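Local coordinates for apical membrane antigen 1-like protein, soluble form (Toxoplasma gondii, PDB 3ZLE) that probably takes part in host cell invasion, a role of the whole membrane antigen of which this is the conserved extracellular part, at residues Ser30-Asp35 with Leu265-Ala270. Residues are numbered along the deposited sequence; the frame is centred on the assembly and turned at random.
Sequences SGIFVD and LVASDA
Asp269 reaches into the turn made by residues 30-35 and grips it from inside, its OD2 accepting a hydrogen bond from Gly31 N at 3.2 Å. CG lies anti to the carbonyl carbon of Asp269 (chi1 -56°), which swings the carboxylate to Gly31 on the syn side of OD2, with the N-H 33° out of the carboxylate plane. The same oxygen also takes Leu36 N, while OD1 is bonded to Ser296 OG, so both oxygens of this buried acid have partners. The backbone fixes the base of the side chain: Asp269 N donates to Val34 O at 2.8 Å. Gly31 belongs to the tight part, its CA 4.2 Å from Ser268 CA. Asp35 lies beside Asp269, the two carboxylates nearly perpendicular; Asp35 OD1 and Asp269 OD2 are 4.0 Å apart. Any repulsion is probably eased by Ser30 OG and Gly47 N, which donate to Asp35 OD1, and by Gly48 N at Asp35 OD2. Next along, Ala267 O accepts Ile32 N at 3.0 Å and, more weakly, Phe33 N. Ile32 CD1 rests on Ala267 CB at 4.0 Å.

The partly exposed side, with Phe33, Ser268 and Ala270, relies instead on van der Waals contact and a weak bond from Val34 N to Ser268 OG. Phe33 CB abuts Val266 CG1 at 3.5 Å, but the ring leads away from residues 265-270 and meets the Ser268 hydroxyl at its edge, in plane. Pro189 of strand 187-191 touches Phe33 and Val34. Residues 30-35, following helix 24-27, are thus pinned to the start of the long loop between helix 253-262 and strand 303-308. This loop probably corresponds to the domain II loop that, in other AMA1 proteins, packs across domain I and is displaced by RON2, in a fold of two tandem PAN-type domains.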
loop_
_atom_site.group_PDB
_atom_site.type_symbol
_atom_site.label_atom_id
_atom_site.label_comp_id
_atom_site.label_asym_id
_atom_site.label_seq_id
_atom_site.Cartn_x
_atom_site.Cartn_y
_atom_site.Cartn_z
ATOM N N SER A 30 1.264 9.953 1.221
ATOM C CA SER A 30 0.093 9.864 2.076
ATOM C C SER A 30 0.164 8.593 2.892
ATOM O O SER A 30 1.148 7.883 2.823
ATOM C CB SER A 30 -1.167 9.944 1.259
ATOM O OG SER A 30 -2.277 10.187 2.100
ATOM N N GLY A 31 -0.795 8.395 3.796
ATOM C CA GLY A 31 -0.797 7.188 4.610
ATOM C C GLY A 31 -0.987 5.951 3.735
ATOM O O GLY A 31 -1.493 6.043 2.591
ATOM N N ILE A 32 -0.614 4.792 4.286
ATOM C CA ILE A 32 -0.650 3.518 3.546
ATOM C C ILE A 32 -1.643 2.585 4.226
ATOM O O ILE A 32 -2.672 2.223 3.630
ATOM C CB ILE A 32 0.748 2.873 3.495
ATOM C CG1 ILE A 32 1.751 3.848 2.836
ATOM C CG2 ILE A 32 0.701 1.542 2.766
ATOM C CD1 ILE A 32 3.197 3.529 3.122
ATOM N N PHE A 33 -1.453 2.355 5.532
ATOM C CA PHE A 33 -2.398 1.489 6.296
ATOM C C PHE A 33 -3.792 2.096 6.240
ATOM O O PHE A 33 -4.717 1.514 5.643
ATOM C CB PHE A 33 -1.924 1.273 7.742
ATOM C CG PHE A 33 -2.825 0.359 8.569
ATOM C CD1 PHE A 33 -2.753 -1.047 8.434
ATOM C CD2 PHE A 33 -3.613 0.878 9.576
ATOM C CE1 PHE A 33 -3.553 -1.889 9.197
ATOM C CE2 PHE A 33 -4.427 0.037 10.356
ATOM C CZ PHE A 33 -4.394 -1.359 10.163
ATOM N N VAL A 34 -3.926 3.316 6.766
ATOM C CA VAL A 34 -5.091 4.159 6.491
ATOM C C VAL A 34 -4.658 5.451 5.771
ATOM O O VAL A 34 -3.759 6.190 6.240
ATOM C CB VAL A 34 -5.808 4.557 7.784
ATOM C CG1 VAL A 34 -6.786 5.707 7.504
ATOM C CG2 VAL A 34 -6.529 3.356 8.387
ATOM N N ASP A 35 -5.242 5.664 4.604
ATOM C CA ASP A 35 -4.910 6.792 3.741
ATOM C C ASP A 35 -5.966 7.869 3.836
ATOM O O ASP A 35 -7.055 7.745 3.287
ATOM C CB ASP A 35 -4.777 6.336 2.305
ATOM C CG ASP A 35 -4.421 7.449 1.378
ATOM O OD1 ASP A 35 -4.638 8.637 1.767
ATOM O OD2 ASP A 35 -3.893 7.151 0.256
ATOM N N LEU A 265 3.840 1.181 13.470
ATOM C CA LEU A 265 4.503 2.427 13.018
ATOM C C LEU A 265 4.449 2.714 11.521
ATOM O O LEU A 265 5.156 3.570 11.051
ATOM C CB LEU A 265 5.961 2.464 13.461
ATOM C CG LEU A 265 6.265 2.673 14.947
ATOM C CD1 LEU A 265 7.747 2.571 15.241
ATOM C CD2 LEU A 265 5.693 3.954 15.496
ATOM N N VAL A 266 3.655 1.981 10.760
ATOM C CA VAL A 266 3.598 2.219 9.321
ATOM C C VAL A 266 2.994 3.598 9.081
ATOM O O VAL A 266 2.154 4.040 9.869
ATOM C CB VAL A 266 2.724 1.144 8.634
ATOM C CG1 VAL A 266 1.275 1.228 9.148
ATOM C CG2 VAL A 266 2.774 1.308 7.121
ATOM N N ALA A 267 3.402 4.290 8.014
ATOM C CA ALA A 267 2.732 5.556 7.664
ATOM C C ALA A 267 1.225 5.331 7.673
ATOM O O ALA A 267 0.726 4.458 6.983
ATOM C CB ALA A 267 3.169 6.057 6.285
ATOM N N SER A 268 0.510 6.117 8.470
ATOM C CA SER A 268 -0.907 5.957 8.597
ATOM C C SER A 268 -1.529 7.279 9.025
ATOM O O SER A 268 -0.925 8.042 9.787
ATOM C CB SER A 268 -1.233 4.852 9.614
ATOM O OG SER A 268 -2.608 4.569 9.597
ATOM N N ASP A 269 -2.704 7.570 8.497
ATOM C CA ASP A 269 -3.402 8.827 8.810
ATOM C C ASP A 269 -4.569 8.637 9.785
ATOM O O ASP A 269 -5.479 9.478 9.843
ATOM C CB ASP A 269 -3.946 9.438 7.543
ATOM C CG ASP A 269 -2.884 9.669 6.507
ATOM O OD1 ASP A 269 -1.662 9.714 6.863
ATOM O OD2 ASP A 269 -3.276 9.788 5.320
ATOM N N ALA A 270 -4.633 7.477 10.436
ATOM C CA ALA A 270 -5.700 7.247 11.439
ATOM C C ALA A 270 -5.477 8.156 12.613
ATOM O O ALA A 270 -4.327 8.418 12.982
ATOM C CB ALA A 270 -5.731 5.799 11.901
#